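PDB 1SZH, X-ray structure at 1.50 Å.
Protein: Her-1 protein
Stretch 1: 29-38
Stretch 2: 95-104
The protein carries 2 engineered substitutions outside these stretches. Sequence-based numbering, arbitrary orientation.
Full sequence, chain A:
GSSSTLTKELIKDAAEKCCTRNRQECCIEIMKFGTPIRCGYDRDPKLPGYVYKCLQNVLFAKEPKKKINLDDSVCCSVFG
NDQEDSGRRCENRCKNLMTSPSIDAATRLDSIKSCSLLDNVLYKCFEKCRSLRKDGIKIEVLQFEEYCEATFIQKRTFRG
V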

# COMPACT_ATOMS: atom_id res chain seq x y z
N GLU A 29 10.19 3.16 13.23
CA GLU A 29 10.20 4.44 12.51
C GLU A 29 9.29 4.48 11.30
O GLU A 29 8.51 5.43 11.13
CB GLU A 29 11.62 4.79 12.08
CG GLU A 29 12.53 5.23 13.20
CD GLU A 29 13.00 6.68 13.03
OE1 GLU A 29 12.93 7.44 14.01
OE2 GLU A 29 13.45 7.05 11.92
N ILE A 30 9.35 3.45 10.44
CA ILE A 30 8.49 3.49 9.28
C ILE A 30 7.02 3.35 9.68
O ILE A 30 6.14 3.88 9.01
CB ILE A 30 8.91 2.45 8.20
CG1 ILE A 30 8.68 1.00 8.67
CG2 ILE A 30 10.40 2.63 7.89
CD1 ILE A 30 7.29 0.44 8.33
N MET A 31 6.73 2.69 10.80
CA MET A 31 5.33 2.62 11.22
C MET A 31 4.83 3.97 11.75
O MET A 31 3.72 4.40 11.43
CB MET A 31 5.14 1.54 12.28
CG MET A 31 5.16 0.13 11.67
SD MET A 31 4.78 -1.18 12.87
CE MET A 31 6.43 -1.51 13.50
N LYS A 32 5.65 4.65 12.56
CA LYS A 32 5.18 5.92 13.13
C LYS A 32 5.10 7.02 12.08
O LYS A 32 4.27 7.90 12.20
CB LYS A 32 6.06 6.35 14.32
CG LYS A 32 7.37 7.02 13.99
CD LYS A 32 8.19 7.28 15.30
CE LYS A 32 9.30 8.30 15.07
NZ LYS A 32 10.14 8.45 16.29
N PHE A 33 5.95 6.94 11.06
CA PHE A 33 5.95 7.94 9.99
C PHE A 33 5.00 7.55 8.87
O PHE A 33 4.67 8.37 8.03
CB PHE A 33 7.36 8.13 9.41
CG PHE A 33 8.25 8.99 10.26
CD1 PHE A 33 9.33 8.44 10.95
CD2 PHE A 33 8.03 10.35 10.34
CE1 PHE A 33 10.17 9.26 11.73
CE2 PHE A 33 8.86 11.17 11.11
CZ PHE A 33 9.93 10.61 11.80
N GLY A 34 4.54 6.30 8.86
CA GLY A 34 3.64 5.89 7.80
C GLY A 34 4.33 5.82 6.45
O GLY A 34 3.83 6.37 5.48
N THR A 35 5.47 5.14 6.39
CA THR A 35 6.21 5.01 5.13
C THR A 35 6.46 3.54 4.80
O THR A 35 6.20 2.64 5.62
CB THR A 35 7.58 5.72 5.22
OG1 THR A 35 8.37 5.13 6.27
CG2 THR A 35 7.38 7.19 5.52
N PRO A 36 6.98 3.26 3.59
CA PRO A 36 7.26 1.87 3.22
C PRO A 36 8.41 1.30 4.02
O PRO A 36 9.23 2.04 4.59
CB PRO A 36 7.63 1.97 1.74
CG PRO A 36 6.88 3.18 1.27
CD PRO A 36 7.03 4.15 2.42
N ILE A 37 8.50 -0.02 4.04
CA ILE A 37 9.58 -0.70 4.74
C ILE A 37 10.87 -0.69 3.90
O ILE A 37 10.87 -1.13 2.75
CB ILE A 37 9.24 -2.18 5.00
CG1 ILE A 37 7.99 -2.30 5.88
CG2 ILE A 37 10.44 -2.89 5.65
CD1 ILE A 37 7.30 -3.67 5.81
N ARG A 38 11.96 -0.17 4.45
CA ARG A 38 13.24 -0.21 3.74
C ARG A 38 14.06 -1.05 4.72
O ARG A 38 14.12 -2.28 4.63
CB ARG A 38 13.76 1.21 3.53
CG ARG A 38 12.86 1.97 2.54
CD ARG A 38 13.41 3.31 2.08
NE ARG A 38 12.55 3.91 1.06
CZ ARG A 38 12.74 5.10 0.49
NH1 ARG A 38 13.78 5.85 0.84
NH2 ARG A 38 11.88 5.54 -0.42
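Stretch 2, residues 95-104: KNLMTSPSID

Stretch 2 runs roughly antiparallel to stretch 1, without one-to-one pairing: the register is set by two pairs, each the nearest partner of the other, Pro36 CA to Ser100 CA at 4.2 Å and Met31 CA to Ser102 CA at 5.1 Å, so an advance along one chain matches a retreat along the other. The contact buries 417 Å², both sides summed, and the touching residues are at least 60 apart in sequence. It is built mainly from the loop of stretch 2 lying against the helix end and following loop of stretch 1.

Lys95 opens the stretch in helical conformation (phi/psi -60/-40) and makes no contact with stretch 1, but its carbonyl accepts a hydrogen bond from Thr99 OG1 (Thr99 OG1 to Lys95 O, 2.8 Å). Asn96 follows, also helical, and touches the proline ring: Pro36 CG lies 3.8 Å from Asn96 O and 4.2 Å from Asn96 OD1. Leu97 and Met98 have CA-to-CB bonds that point away from stretch 1, and neither residue reaches it.

From Leu97 to Ser100 the chain folds into a type I beta turn, supported by the bond from Ser100 N to Leu97 O (3.1 Å). Thr99, at phi/psi -118/13, meets Pro36 through both side chain and backbone. Thr99 OG1 is 3.3 Å from Pro36 CG, and Thr99 O is 3.3 Å from Pro36 CA, with an angle of 142° at the hydrogen, consistent with a CA-H...O contact. The same carbonyl takes a hydrogen from water 2 (Thr99 O to the water, 2.6 Å), which in turn accepts from Ile37 N at 2.9 Å; the water thus bridges two backbones whose direct separation, Ile37 N to Thr99 O, is 4.2 Å.

The CA-to-CB bond of Ser100 points toward stretch 1, yet its hydroxyl donates within its own stretch, Ser100 OG to Asn96 O at 2.7 Å. Ser100 OG lies 3.4 Å from Pro36 N without a hydrogen bond, because the proline nitrogen has no hydrogen to share. A second type I turn, Ser100 to Ile103, carries the chain onward, with Ile103 N bonded to Ser100 O (3.2 Å). Within it, Pro101 CG packs 3.7 Å from Ile30 CD1 and 4.0 Å from Ile37 CG1, an apolar link to both the helix and the later loop.

The CA-to-CB bond of Ser102 likewise points toward stretch 1, and the residue makes the one direct hydrogen bond across the contact, from Ser102 OG to Met31 O (2.7 Å), near the end of the helix. Water 1 adds a backbone bridge, accepting from Ser102 N (2.9 Å) and donating to Thr35 O (2.8 Å). Ile103 CD1 comes to 3.2 Å from Gly34 O. An ideal CB on Gly34 would lie a tight 3.4 Å from Ile103 CG1, and the residue's positive phi (69°) independently favours glycine. Asp104 lies beyond reach and N-caps the helix that follows.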

# COMPACT_ATOMS: atom_id res chain seq x y z
N LYS A 95 1.63 4.74 -4.89
CA LYS A 95 2.56 3.63 -4.66
C LYS A 95 3.15 3.69 -3.26
O LYS A 95 3.30 2.64 -2.60
CB LYS A 95 3.68 3.65 -5.70
CG LYS A 95 3.20 3.32 -7.11
CD LYS A 95 4.36 3.41 -8.11
CE LYS A 95 3.93 2.92 -9.49
NZ LYS A 95 5.08 3.07 -10.44
N ASN A 96 3.47 4.89 -2.79
CA ASN A 96 4.03 5.03 -1.44
C ASN A 96 2.98 4.65 -0.39
O ASN A 96 3.27 3.88 0.51
CB ASN A 96 4.52 6.46 -1.21
CG ASN A 96 5.87 6.72 -1.88
OD1 ASN A 96 6.71 5.82 -1.97
ND2 ASN A 96 6.08 7.95 -2.33
N LEU A 97 1.77 5.18 -0.52
CA LEU A 97 0.72 4.86 0.45
C LEU A 97 0.42 3.37 0.48
O LEU A 97 0.30 2.77 1.55
CB LEU A 97 -0.58 5.61 0.10
CG LEU A 97 -0.59 7.12 0.33
CD1 LEU A 97 -1.77 7.76 -0.41
CD2 LEU A 97 -0.65 7.38 1.82
N MET A 98 0.31 2.77 -0.70
CA MET A 98 -0.07 1.37 -0.78
C MET A 98 0.99 0.38 -0.35
O MET A 98 0.73 -0.82 -0.31
CB MET A 98 -0.56 1.05 -2.20
CG MET A 98 -1.82 1.84 -2.60
SD MET A 98 -3.35 1.29 -1.75
CE MET A 98 -3.73 -0.22 -2.68
N THR A 99 2.18 0.88 -0.05
CA THR A 99 3.24 0.00 0.44
C THR A 99 3.67 0.40 1.87
O THR A 99 4.70 -0.07 2.36
CB THR A 99 4.48 0.01 -0.51
OG1 THR A 99 4.91 1.37 -0.73
CG2 THR A 99 4.14 -0.64 -1.85
N SER A 100 2.86 1.24 2.53
CA SER A 100 3.14 1.72 3.90
C SER A 100 2.24 0.86 4.82
O SER A 100 1.06 1.12 4.97
CB SER A 100 2.79 3.21 4.01
OG SER A 100 3.69 3.95 3.19
N PRO A 101 2.83 -0.15 5.48
CA PRO A 101 2.01 -1.02 6.34
C PRO A 101 1.20 -0.44 7.47
O PRO A 101 0.16 -1.01 7.83
CB PRO A 101 3.00 -2.07 6.82
CG PRO A 101 4.30 -1.30 6.92
CD PRO A 101 4.26 -0.48 5.62
N SER A 102 1.63 0.70 8.02
CA SER A 102 0.87 1.26 9.14
C SER A 102 -0.25 2.23 8.76
O SER A 102 -0.94 2.75 9.65
CB SER A 102 1.81 1.95 10.12
OG SER A 102 2.41 3.08 9.51
N ILE A 103 -0.43 2.51 7.48
CA ILE A 103 -1.50 3.42 7.08
C ILE A 103 -2.75 2.59 6.77
O ILE A 103 -2.73 1.71 5.91
CB ILE A 103 -1.12 4.24 5.83
CG1 ILE A 103 0.18 5.00 6.08
CG2 ILE A 103 -2.25 5.24 5.52
CD1 ILE A 103 0.70 5.85 4.89
N ASP A 104 -3.82 2.86 7.50
CA ASP A 104 -5.03 2.09 7.28
C ASP A 104 -5.68 2.40 5.94
O ASP A 104 -5.39 3.40 5.30
CB ASP A 104 -6.02 2.26 8.43
CG ASP A 104 -6.49 3.69 8.60
OD1 ASP A 104 -6.98 4.30 7.63
OD2 ASP A 104 -6.39 4.21 9.73
O HOH W 1 3.97 2.30 7.26
O HOH W 2 6.67 -1.79 2.58